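Spore germination protein GerM (Bacillus subtilis subsp. subtilis str. 168, PDB 6GZB) is of unknown molecular function but affects both sporulation and germination, and is built from two GerMN domains in tandem. Local coordinates at residues A[55-58]-A[64-67]; A[139-144]-A[185-190]; A[220-225]-A[234-239]; A[226-231]-A[259-264]; A[249-254]-A[293-298]. All blocks are in the same frame, centred on the assembly; numbering follows the deposited sequence.

Contact 1. Residues A[55-58]-A[64-67]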
# COMPACT_ATOMS: atom_id res chain seq x y z
N GLU A 55 0.59 10.99 -1.60
CA GLU A 55 1.10 9.81 -0.90
C GLU A 55 2.63 9.82 -0.92
O GLU A 55 3.25 9.92 -1.98
CB GLU A 55 0.57 8.52 -1.54
CG GLU A 55 -0.89 8.22 -1.26
CD GLU A 55 -1.37 6.92 -1.93
OE1 GLU A 55 -0.53 6.15 -2.49
OE2 GLU A 55 -2.58 6.64 -1.87
N LEU A 56 3.23 9.77 0.26
CA LEU A 56 4.65 9.48 0.38
C LEU A 56 4.83 8.16 1.11
O LEU A 56 4.31 7.98 2.21
CB LEU A 56 5.38 10.59 1.13
CG LEU A 56 5.23 12.01 0.58
CD1 LEU A 56 5.98 12.98 1.49
CD2 LEU A 56 5.75 12.09 -0.85
N TYR A 57 5.57 7.24 0.49
CA TYR A 57 5.78 5.93 1.10
C TYR A 57 7.02 5.97 1.98
O TYR A 57 8.16 5.80 1.53
CB TYR A 57 5.83 4.83 0.02
CG TYR A 57 4.44 4.46 -0.45
CD1 TYR A 57 3.74 5.29 -1.31
CD2 TYR A 57 3.75 3.42 0.15
CE1 TYR A 57 2.42 5.01 -1.66
CE2 TYR A 57 2.43 3.14 -0.19
CZ TYR A 57 1.77 3.95 -1.09
OH TYR A 57 0.45 3.68 -1.41
N LEU A 58 6.78 6.28 3.25
CA LEU A 58 7.84 6.44 4.22
C LEU A 58 8.05 5.13 4.97
O LEU A 58 7.34 4.15 4.74
CB LEU A 58 7.48 7.56 5.21
CG LEU A 58 7.16 8.91 4.56
CD1 LEU A 58 6.67 9.90 5.60
CD2 LEU A 58 8.37 9.46 3.81
N TYR A 64 8.19 -0.87 8.43
CA TYR A 64 7.24 -1.03 7.31
C TYR A 64 7.29 0.17 6.38
O TYR A 64 7.34 1.32 6.82
CB TYR A 64 5.81 -1.22 7.81
CG TYR A 64 5.58 -2.54 8.50
CD1 TYR A 64 5.28 -3.69 7.78
CD2 TYR A 64 5.65 -2.63 9.89
CE1 TYR A 64 5.05 -4.90 8.43
CE2 TYR A 64 5.47 -3.83 10.54
CZ TYR A 64 5.16 -4.96 9.81
OH TYR A 64 4.98 -6.16 10.48
N VAL A 65 7.24 -0.11 5.08
CA VAL A 65 6.99 0.92 4.08
C VAL A 65 5.49 1.19 4.05
O VAL A 65 4.69 0.27 3.87
CB VAL A 65 7.48 0.48 2.69
CG1 VAL A 65 7.24 1.57 1.66
CG2 VAL A 65 8.95 0.12 2.75
N VAL A 66 5.13 2.45 4.26
CA VAL A 66 3.73 2.81 4.52
C VAL A 66 3.44 4.16 3.88
O VAL A 66 4.24 5.08 3.96
CB VAL A 66 3.45 3.00 6.03
CG1 VAL A 66 1.96 3.14 6.25
CG2 VAL A 66 4.01 1.85 6.85
N ALA A 67 2.25 4.28 3.29
CA ALA A 67 1.80 5.56 2.75
C ALA A 67 1.52 6.53 3.89
O ALA A 67 0.87 6.18 4.87
CB ALA A 67 0.53 5.36 1.92
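One face of the Y57 ring carries the methyl of A67: CB of A67 stands 3.9 Å from the centroid of the Y57 ring, offset toward the rim on the CZ side, a CH-pi contact. At the edge of the same ring, near its plane, lies CG1 of V65, which also touches CB of Y57 at 3.9 Å. W145 of helix 136-147 meets the ring with its plane inclined. The two strands form an antiparallel beta hairpin, in which Y57 and A67 are a non-hydrogen-bonded pair and L58 and V66 the hydrogen-bonded pair beside it, joined by reciprocal bonds, V66 N to L58 O at 2.8 Å and L58 N to V66 O at 2.9 Å. Y57 has CG beside its backbone N (chi1 -79°), which lays the ring over A67 and sends OH to OE1 of E55, 2.9 Å away, from above the carboxylate plane. With a leucine in place of Y57 the A67 methyl would probably lose its aromatic face, and E55 OE1 the phenol that donates to it. The bond to E55 satisfies the hydroxyl of a buried tyrosine and probably limits how far the ring can turn over A67.

Contact 2. Residues A[139-144]-A[185-190]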
# COMPACT_ATOMS: atom_id res chain seq x y z
N ILE A 139 13.64 0.86 -0.05
CA ILE A 139 13.85 1.95 -0.99
C ILE A 139 13.20 1.67 -2.34
O ILE A 139 12.51 2.53 -2.90
CB ILE A 139 15.36 2.24 -1.14
CG1 ILE A 139 15.87 2.94 0.12
CG2 ILE A 139 15.63 3.10 -2.37
CD1 ILE A 139 17.37 2.82 0.30
N VAL A 140 13.39 0.47 -2.87
CA VAL A 140 12.79 0.10 -4.16
C VAL A 140 11.27 0.18 -4.09
O VAL A 140 10.62 0.71 -4.99
CB VAL A 140 13.19 -1.33 -4.59
CG1 VAL A 140 12.53 -1.67 -5.93
CG2 VAL A 140 14.70 -1.45 -4.71
N GLN A 141 10.70 -0.35 -3.02
CA GLN A 141 9.25 -0.37 -2.86
C GLN A 141 8.69 1.03 -2.66
O GLN A 141 7.64 1.37 -3.23
CB GLN A 141 8.86 -1.27 -1.69
CG GLN A 141 9.08 -2.75 -1.96
CD GLN A 141 9.08 -3.60 -0.71
OE1 GLN A 141 8.86 -3.10 0.40
NE2 GLN A 141 9.32 -4.90 -0.89
N SER A 142 9.39 1.84 -1.87
CA SER A 142 8.98 3.23 -1.63
C SER A 142 8.90 4.03 -2.92
O SER A 142 7.89 4.68 -3.21
CB SER A 142 9.96 3.91 -0.67
OG SER A 142 9.67 5.29 -0.54
N VAL A 143 9.97 3.99 -3.70
CA VAL A 143 10.01 4.70 -4.96
C VAL A 143 8.92 4.19 -5.90
O VAL A 143 8.20 4.97 -6.51
CB VAL A 143 11.40 4.54 -5.63
CG1 VAL A 143 11.37 5.05 -7.05
CG2 VAL A 143 12.45 5.28 -4.82
N THR A 144 8.77 2.87 -5.96
CA THR A 144 7.80 2.26 -6.85
C THR A 144 6.38 2.67 -6.49
O THR A 144 5.59 3.04 -7.36
CB THR A 144 7.91 0.73 -6.85
OG1 THR A 144 9.22 0.34 -7.29
CG2 THR A 144 6.88 0.12 -7.79
N ILE A 185 5.13 -5.48 -1.47
CA ILE A 185 5.58 -4.49 -0.51
C ILE A 185 5.59 -5.13 0.87
O ILE A 185 4.72 -5.95 1.17
CB ILE A 185 4.66 -3.24 -0.54
CG1 ILE A 185 5.20 -2.15 0.39
CG2 ILE A 185 3.24 -3.59 -0.16
CD1 ILE A 185 4.65 -0.77 0.06
N ASN A 186 6.61 -4.83 1.68
CA ASN A 186 6.74 -5.42 3.00
C ASN A 186 6.53 -6.94 2.96
O ASN A 186 5.67 -7.48 3.66
CB ASN A 186 5.71 -4.82 3.97
CG ASN A 186 5.88 -3.33 4.14
OD1 ASN A 186 4.90 -2.57 4.12
ND2 ASN A 186 7.11 -2.89 4.31
N LEU A 187 7.30 -7.62 2.11
CA LEU A 187 7.08 -9.05 1.87
C LEU A 187 7.18 -9.86 3.16
O LEU A 187 8.16 -9.75 3.87
CB LEU A 187 8.13 -9.58 0.87
CG LEU A 187 8.23 -8.85 -0.47
CD1 LEU A 187 9.34 -9.45 -1.31
CD2 LEU A 187 6.91 -8.86 -1.23
N GLU A 188 6.19 -10.71 3.41
CA GLU A 188 6.29 -11.66 4.51
C GLU A 188 7.29 -12.74 4.17
O GLU A 188 7.08 -13.50 3.23
CB GLU A 188 4.93 -12.29 4.82
CG GLU A 188 4.09 -11.51 5.80
CD GLU A 188 2.81 -12.22 6.18
OE1 GLU A 188 2.06 -11.68 7.02
OE2 GLU A 188 2.52 -13.28 5.58
N THR A 189 8.38 -12.80 4.93
CA THR A 189 9.45 -13.76 4.66
C THR A 189 9.74 -14.67 5.85
O THR A 189 10.71 -15.42 5.83
CB THR A 189 10.76 -13.03 4.33
OG1 THR A 189 11.07 -12.09 5.37
CG2 THR A 189 10.65 -12.30 3.00
N ALA A 190 8.92 -14.61 6.90
CA ALA A 190 9.13 -15.48 8.05
C ALA A 190 8.74 -16.91 7.68
O ALA A 190 7.74 -17.13 7.01
CB ALA A 190 8.32 -15.01 9.24
O HOH W 1 9.92 -6.27 1.52
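The side-chain carbonyl of Q141 takes the backbone N-H of N186, with N186 N 3.1 Å from Q141 OE1 and an N-H...O angle of 168°. The hydrogen points almost straight at the oxygen, yet the donor stands above the carbonyl plane, 49° out of it, and not on a lone pair. The other end of the amide is held by water: Q141 NE2 gives to a water at 2.8 Å, and the same water accepts from L187 N at 3.0 Å. One side-chain amide therefore reads two consecutive backbone N-H groups, one directly and one through the water. Q141 reaches them with CG beside its backbone N (chi1 -70°) and its chain extended beyond CG, which lays CD against the backbone of I185, 3.6 Å from I185 CA. CG1 of I185 touches Q141 OE1 at 3.8 Å, and L187 brings CG to 4.1 Å from Q141 NE2. Replacing Q141 by alanine removes the amide, and the N186 N-H is then likely to lose its acceptor and the water one of its two donors. Helix 136-147 is joined here to the loop between strands 163-164 and 198-208; V65 of strand 65-73 packs on Q141 and I185, while I185 N is hydrogen-bonded to OG1 of T219 on strand 213-223.

Contact 3. Residues A[220-225]-A[234-239]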
# COMPACT_ATOMS: atom_id res chain seq x y z
N LYS A 220 1.38 -11.14 1.22
CA LYS A 220 1.34 -12.48 1.77
C LYS A 220 1.43 -13.52 0.65
O LYS A 220 1.28 -13.18 -0.53
CB LYS A 220 0.04 -12.67 2.54
CG LYS A 220 -0.19 -11.59 3.58
CD LYS A 220 -1.24 -12.01 4.59
CE LYS A 220 -0.63 -12.91 5.65
NZ LYS A 220 -1.45 -12.91 6.89
N ARG A 221 1.69 -14.77 1.03
CA ARG A 221 1.68 -15.87 0.08
C ARG A 221 0.35 -16.59 0.17
O ARG A 221 -0.03 -17.05 1.23
CB ARG A 221 2.82 -16.85 0.38
CG ARG A 221 4.22 -16.26 0.34
CD ARG A 221 4.50 -15.44 -0.92
NE ARG A 221 4.42 -16.22 -2.15
CZ ARG A 221 4.92 -15.82 -3.32
NH1 ARG A 221 5.54 -14.65 -3.43
NH2 ARG A 221 4.80 -16.60 -4.39
N ILE A 222 -0.36 -16.67 -0.94
CA ILE A 222 -1.63 -17.39 -1.00
C ILE A 222 -1.46 -18.70 -1.78
O ILE A 222 -0.85 -18.71 -2.85
CB ILE A 222 -2.70 -16.55 -1.72
CG1 ILE A 222 -2.76 -15.12 -1.17
CG2 ILE A 222 -4.06 -17.23 -1.65
CD1 ILE A 222 -3.11 -15.04 0.31
N ASP A 223 -2.02 -19.79 -1.26
CA ASP A 223 -1.98 -21.08 -1.93
C ASP A 223 -2.58 -20.99 -3.33
O ASP A 223 -3.63 -20.39 -3.53
CB ASP A 223 -2.74 -22.14 -1.13
CG ASP A 223 -1.91 -22.70 0.01
OD1 ASP A 223 -0.66 -22.69 -0.09
OD2 ASP A 223 -2.51 -23.14 1.02
N ASN A 224 -1.89 -21.58 -4.30
CA ASN A 224 -2.29 -21.48 -5.69
C ASN A 224 -3.58 -22.24 -5.97
O ASN A 224 -4.26 -21.99 -6.96
CB ASN A 224 -1.17 -21.99 -6.60
CG ASN A 224 -0.08 -20.97 -6.77
OD1 ASN A 224 -0.23 -19.82 -6.36
ND2 ASN A 224 1.03 -21.37 -7.41
N SER A 225 -3.95 -23.14 -5.08
CA SER A 225 -5.24 -23.82 -5.18
C SER A 225 -6.41 -22.87 -4.96
O SER A 225 -7.50 -23.12 -5.46
CB SER A 225 -5.31 -24.97 -4.19
OG SER A 225 -5.13 -24.49 -2.87
N ILE A 234 -10.02 -11.73 2.06
CA ILE A 234 -10.90 -11.69 3.23
C ILE A 234 -10.47 -12.69 4.29
O ILE A 234 -10.42 -12.36 5.48
CB ILE A 234 -12.37 -11.96 2.83
CG1 ILE A 234 -12.89 -10.86 1.91
CG2 ILE A 234 -13.24 -12.06 4.07
CD1 ILE A 234 -12.65 -9.46 2.45
N ASN A 235 -10.13 -13.91 3.88
CA ASN A 235 -9.66 -14.92 4.83
C ASN A 235 -8.37 -14.47 5.53
O ASN A 235 -8.21 -14.68 6.74
CB ASN A 235 -9.43 -16.28 4.15
CG ASN A 235 -10.72 -16.94 3.69
OD1 ASN A 235 -11.80 -16.57 4.13
ND2 ASN A 235 -10.61 -17.85 2.73
N GLU A 236 -7.47 -13.83 4.79
CA GLU A 236 -6.23 -13.33 5.40
C GLU A 236 -6.49 -12.19 6.38
O GLU A 236 -5.79 -12.04 7.39
CB GLU A 236 -5.23 -12.86 4.32
CG GLU A 236 -4.64 -13.97 3.47
CD GLU A 236 -3.93 -15.04 4.29
OE1 GLU A 236 -3.33 -14.68 5.32
OE2 GLU A 236 -4.03 -16.23 3.95
N LEU A 237 -7.47 -11.35 6.05
CA LEU A 237 -7.84 -10.25 6.95
C LEU A 237 -8.39 -10.78 8.26
O LEU A 237 -8.04 -10.29 9.34
CB LEU A 237 -8.85 -9.33 6.29
CG LEU A 237 -8.26 -8.37 5.25
CD1 LEU A 237 -9.35 -7.64 4.49
CD2 LEU A 237 -7.34 -7.36 5.92
N ALA A 238 -9.20 -11.84 8.17
CA ALA A 238 -9.77 -12.49 9.35
C ALA A 238 -8.71 -13.20 10.18
O ALA A 238 -8.80 -13.22 11.41
CB ALA A 238 -10.84 -13.48 8.93
N LYS A 239 -7.72 -13.80 9.52
CA LYS A 239 -6.63 -14.48 10.25
C LYS A 239 -5.77 -13.49 11.01
O LYS A 239 -5.21 -13.82 12.04
CB LYS A 239 -5.73 -15.25 9.29
CG LYS A 239 -6.33 -16.51 8.71
CD LYS A 239 -5.26 -17.34 8.03
CE LYS A 239 -5.68 -17.78 6.65
NZ LYS A 239 -4.54 -18.37 5.90
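E236 reaches from helix 229-239 toward strand 213-223, and each atom of its side chain finds a neighbour. CB lies 4.1 Å from CD of K220. CG rests against the end of I222, whose CD1 lies alongside it at 3.7 Å. There the chain bends (chi2 -57°); CD of E236 comes to 4.1 Å from CD of K220 and is about as far from CD1 of I222, and the carboxylate splits its work between two lysines. OE1 takes NZ of K220 at 3.0 Å, nearly along its C-O axis, in a salt bridge; OE2 takes NZ of K239, one helical turn on, at 2.9 Å from the syn side, tilted out of the carboxylate plane. A short loop, 224-228, connects strand 213-223 to helix 229-239 in the second of the two GerMN domains, and the salt-bridge network K220-E236-K239 ties the end of the strand to the last turn of the helix. K220 gets there with a bend at chi3 (82°), which also brings its CE to 3.2 Å from OE1 of E236. NZ of K220 has a further partner in the hydroxyl of Y205, on strand 198-208. The two ammonium groups stay 6.4 Å apart, NZ of K220 to NZ of K239, and the shared carboxylate between them is likely to offset their like charges.

Contact 4. Residues A[226-231]-A[259-264]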
# COMPACT_ATOMS: atom_id res chain seq x y z
N GLU A 226 -6.17 -21.74 -4.30
CA GLU A 226 -7.16 -20.65 -4.25
C GLU A 226 -7.13 -19.81 -5.52
O GLU A 226 -6.17 -19.07 -5.78
CB GLU A 226 -6.95 -19.74 -3.04
CG GLU A 226 -7.96 -19.94 -1.92
CD GLU A 226 -9.35 -19.38 -2.22
OE1 GLU A 226 -10.12 -19.26 -1.26
OE2 GLU A 226 -9.67 -19.05 -3.39
N LYS A 227 -8.21 -19.89 -6.29
CA LYS A 227 -8.34 -19.14 -7.53
C LYS A 227 -9.15 -17.85 -7.35
O LYS A 227 -9.21 -17.02 -8.24
CB LYS A 227 -9.00 -20.02 -8.59
CG LYS A 227 -8.03 -20.83 -9.45
CD LYS A 227 -7.06 -21.64 -8.61
CE LYS A 227 -6.37 -22.70 -9.44
NZ LYS A 227 -4.92 -22.43 -9.63
N ASP A 228 -9.74 -17.68 -6.17
CA ASP A 228 -10.52 -16.48 -5.87
C ASP A 228 -9.75 -15.61 -4.86
O ASP A 228 -9.73 -15.90 -3.67
CB ASP A 228 -11.88 -16.90 -5.29
CG ASP A 228 -12.70 -15.73 -4.79
OD1 ASP A 228 -12.38 -14.57 -5.11
OD2 ASP A 228 -13.70 -15.99 -4.09
N ASP A 229 -9.10 -14.56 -5.36
CA ASP A 229 -8.24 -13.73 -4.52
C ASP A 229 -9.03 -12.75 -3.65
O ASP A 229 -8.50 -12.17 -2.69
CB ASP A 229 -7.21 -12.99 -5.36
CG ASP A 229 -6.06 -13.89 -5.82
OD1 ASP A 229 -5.78 -14.90 -5.12
OD2 ASP A 229 -5.49 -13.64 -6.90
N ILE A 230 -10.29 -12.54 -4.00
CA ILE A 230 -11.18 -11.74 -3.17
C ILE A 230 -11.46 -12.47 -1.86
O ILE A 230 -11.23 -11.96 -0.77
CB ILE A 230 -12.49 -11.42 -3.90
CG1 ILE A 230 -12.24 -10.42 -5.03
CG2 ILE A 230 -13.52 -10.86 -2.93
CD1 ILE A 230 -13.38 -10.32 -6.02
N THR A 231 -11.84 -13.74 -1.98
CA THR A 231 -12.04 -14.59 -0.82
C THR A 231 -10.74 -14.81 -0.03
O THR A 231 -10.74 -14.80 1.20
CB THR A 231 -12.64 -15.95 -1.24
OG1 THR A 231 -13.92 -15.73 -1.82
CG2 THR A 231 -12.78 -16.87 -0.04
N SER A 259 -21.39 -16.23 0.86
CA SER A 259 -21.62 -16.44 -0.56
C SER A 259 -20.32 -16.20 -1.31
O SER A 259 -19.43 -15.50 -0.83
CB SER A 259 -22.67 -15.47 -1.10
OG SER A 259 -23.77 -15.38 -0.23
N LYS A 260 -20.23 -16.72 -2.53
CA LYS A 260 -19.13 -16.38 -3.40
C LYS A 260 -19.23 -14.90 -3.73
O LYS A 260 -20.32 -14.41 -4.02
CB LYS A 260 -19.15 -17.22 -4.68
CG LYS A 260 -18.27 -18.46 -4.61
CD LYS A 260 -18.81 -19.61 -5.47
CE LYS A 260 -19.42 -20.72 -4.62
NZ LYS A 260 -18.42 -21.47 -3.82
N PRO A 261 -18.11 -14.18 -3.66
CA PRO A 261 -18.14 -12.78 -4.04
C PRO A 261 -18.61 -12.64 -5.47
O PRO A 261 -18.33 -13.52 -6.28
CB PRO A 261 -16.67 -12.32 -3.90
CG PRO A 261 -15.89 -13.52 -3.48
CD PRO A 261 -16.85 -14.54 -2.99
N LYS A 262 -19.32 -11.56 -5.77
CA LYS A 262 -19.63 -11.22 -7.15
C LYS A 262 -18.85 -9.99 -7.55
O LYS A 262 -18.57 -9.12 -6.72
CB LYS A 262 -21.13 -10.94 -7.33
CG LYS A 262 -22.07 -11.84 -6.54
CD LYS A 262 -23.49 -11.28 -6.62
CE LYS A 262 -24.54 -12.37 -6.78
NZ LYS A 262 -24.78 -13.11 -5.51
N ILE A 263 -18.53 -9.90 -8.83
CA ILE A 263 -17.95 -8.68 -9.36
C ILE A 263 -18.62 -8.30 -10.67
O ILE A 263 -18.87 -9.14 -11.53
CB ILE A 263 -16.43 -8.81 -9.55
CG1 ILE A 263 -15.87 -7.50 -10.12
CG2 ILE A 263 -16.08 -9.98 -10.45
CD1 ILE A 263 -14.38 -7.32 -9.90
N LYS A 264 -18.94 -7.02 -10.80
CA LYS A 264 -19.63 -6.51 -11.96
C LYS A 264 -19.22 -5.07 -12.19
O LYS A 264 -19.46 -4.21 -11.35
CB LYS A 264 -21.15 -6.60 -11.75
CG LYS A 264 -21.96 -6.27 -13.00
CD LYS A 264 -23.31 -5.62 -12.67
CE LYS A 264 -24.33 -6.62 -12.16
NZ LYS A 264 -25.73 -6.16 -12.38
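The P261 ring packs against the N-terminal end of helix 229-239, on its cap residue D228 and on I230 and T231 of the first turn. The firmest touch is apolar. The branch of I230 sets CG2 opposite the backbone N and sends the longer arm, CG1, to the other side (chi1 -71°); the CG2 methyl lies 3.6 Å from CG of P261 and equally near its CB. D228 is the N-cap of the helix, in the second of the two GerMN domains. Its CG also stands opposite the backbone N (chi1 173°), turning the carboxylate back over the helix start, where OD1 accepts weak capping bonds from T231 N at 3.3 Å and from I230 N at 3.1 Å. OD2 of D228 and the hydroxyl oxygen of T231 both face the proline ring, but they lie too close to each other in the model, and their exact placement is doubtful. On the other side of the cap residue, OE2 of E226 accepts from D228 N at 3.1 Å. P261 lies by strand 262-264, an outermost strand of its mixed sheet, and I230 also touches V268 and L270 of the adjacent strand 267-272.

Contact 5. Residues A[249-254]-A[293-298]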
# COMPACT_ATOMS: atom_id res chain seq x y z
N THR A 249 -5.23 -6.54 13.66
CA THR A 249 -6.39 -6.68 12.79
C THR A 249 -7.59 -6.36 13.66
O THR A 249 -7.58 -6.65 14.83
CB THR A 249 -6.55 -8.10 12.18
OG1 THR A 249 -7.33 -8.05 11.00
CG2 THR A 249 -7.23 -8.99 13.11
N ASP A 250 -8.60 -5.71 13.11
CA ASP A 250 -9.77 -5.46 13.89
C ASP A 250 -10.81 -6.50 13.53
O ASP A 250 -11.90 -6.43 13.98
CB ASP A 250 -10.30 -4.05 13.72
CG ASP A 250 -11.23 -3.62 14.86
OD1 ASP A 250 -10.95 -3.94 16.02
OD2 ASP A 250 -12.24 -2.96 14.62
N PHE A 251 -10.43 -7.48 12.73
CA PHE A 251 -11.34 -8.56 12.35
C PHE A 251 -11.43 -9.59 13.47
O PHE A 251 -10.44 -9.92 14.09
CB PHE A 251 -10.84 -9.28 11.09
CG PHE A 251 -11.14 -8.55 9.82
CD1 PHE A 251 -10.46 -7.38 9.51
CD2 PHE A 251 -12.01 -9.08 8.91
CE1 PHE A 251 -10.70 -6.72 8.31
CE2 PHE A 251 -12.28 -8.41 7.73
CZ PHE A 251 -11.62 -7.24 7.43
N SER A 252 -12.63 -10.13 13.66
CA SER A 252 -12.77 -11.38 14.38
C SER A 252 -12.28 -12.52 13.50
O SER A 252 -12.50 -12.52 12.29
CB SER A 252 -14.24 -11.62 14.77
OG SER A 252 -14.54 -13.01 14.83
N GLU A 253 -11.66 -13.52 14.11
CA GLU A 253 -11.17 -14.68 13.38
C GLU A 253 -12.29 -15.50 12.76
O GLU A 253 -12.05 -16.28 11.83
CB GLU A 253 -10.31 -15.57 14.27
CG GLU A 253 -9.03 -14.90 14.73
CD GLU A 253 -7.99 -15.90 15.20
OE1 GLU A 253 -6.84 -15.80 14.74
OE2 GLU A 253 -8.34 -16.78 16.01
N ASP A 254 -13.52 -15.32 13.25
CA ASP A 254 -14.64 -16.14 12.77
C ASP A 254 -15.27 -15.56 11.52
O ASP A 254 -16.18 -16.16 10.95
CB ASP A 254 -15.69 -16.29 13.87
CG ASP A 254 -15.17 -17.02 15.08
OD1 ASP A 254 -14.40 -17.99 14.90
OD2 ASP A 254 -15.50 -16.61 16.22
N ASN A 293 -12.22 -0.05 6.08
CA ASN A 293 -11.06 0.48 5.38
C ASN A 293 -10.08 -0.60 4.90
O ASN A 293 -9.52 -0.51 3.81
CB ASN A 293 -10.31 1.47 6.26
CG ASN A 293 -10.97 2.83 6.30
OD1 ASN A 293 -11.45 3.32 5.29
ND2 ASN A 293 -10.99 3.44 7.48
N SER A 294 -9.80 -1.56 5.78
CA SER A 294 -8.93 -2.68 5.46
C SER A 294 -9.45 -3.46 4.26
O SER A 294 -8.70 -3.76 3.34
CB SER A 294 -8.80 -3.61 6.67
OG SER A 294 -7.89 -3.07 7.59
N ILE A 295 -10.74 -3.77 4.28
CA ILE A 295 -11.37 -4.46 3.17
C ILE A 295 -11.21 -3.69 1.87
O ILE A 295 -10.80 -4.24 0.85
CB ILE A 295 -12.86 -4.68 3.43
CG1 ILE A 295 -13.05 -5.74 4.52
CG2 ILE A 295 -13.56 -5.10 2.15
CD1 ILE A 295 -14.47 -5.83 5.04
N VAL A 296 -11.55 -2.41 1.91
CA VAL A 296 -11.60 -1.61 0.70
C VAL A 296 -10.21 -1.34 0.15
O VAL A 296 -10.00 -1.43 -1.06
CB VAL A 296 -12.34 -0.28 0.96
CG1 VAL A 296 -12.24 0.63 -0.25
CG2 VAL A 296 -13.79 -0.56 1.29
N LEU A 297 -9.27 -0.99 1.02
CA LEU A 297 -7.89 -0.78 0.58
C LEU A 297 -7.31 -2.06 -0.03
O LEU A 297 -6.56 -2.01 -1.00
CB LEU A 297 -7.00 -0.31 1.73
CG LEU A 297 -7.23 1.13 2.20
CD1 LEU A 297 -6.48 1.39 3.49
CD2 LEU A 297 -6.81 2.13 1.14
N THR A 298 -7.65 -3.20 0.56
CA THR A 298 -7.07 -4.47 0.15
C THR A 298 -7.64 -4.89 -1.20
O THR A 298 -6.91 -5.18 -2.14
CB THR A 298 -7.36 -5.56 1.20
OG1 THR A 298 -6.66 -5.25 2.42
CG2 THR A 298 -6.93 -6.92 0.70
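Apolar contact carries this meeting, and it is made by the rim of the F251 ring. CZ of F251 touches CG1 of I295 at 3.6 Å and CD1 of I295 at 4.0 Å, while CE1 of F251 meets CB of S294, also at 4.0 Å. CG1 of I295 and CB of S294 both lie in the plane of the ring, at its edge, and the I295 chain runs across the ring's rim. F251 has CG beside its backbone N (chi1 -79°), which aims the ring from the loop at helix 289-299. In the second GerMN domain that loop, between helix 229-239 and strand 262-264, packs on helix 289-299, and F251 touches both helices, since L237 of helix 229-239 packs on it as well as on S294. Hydrogen bonds hold the two partners separately, with none across. In the loop, D254 N gives to OG of S252 at 3.0 Å, an ST turn just beyond the phenylalanine. In the helix, S294 O accepts from T298 twice, from T298 OG1 at 2.7 Å and from T298 N at 3.0 Å, the two donors coming from opposite faces of its plane. The hydroxyl of S294 bonds to the backbone oxygen of E290 a turn earlier.

How the contacts relate
From the N terminus, contact 1 closes the short hairpin of strands 51-60 and 65-73. Contact 2 follows in series, closing a loop of 40 residues from helix 136-147 to the segment before strand 198-208; the two touch, Y57 O lying 2.6 Å from S142 OG. Contact 3 then joins strand 213-223 to helix 229-239. Contact 4 crosses it, opening within the turn between those elements and tying the same helix to residues 259-264. Contact 5 in turn crosses contact 4 and brings the 249-254 loop to helix 289-299. Contacts 3, 4 and 5 all belong to the second GerMN domain, their centres about 12 to 16 Å apart.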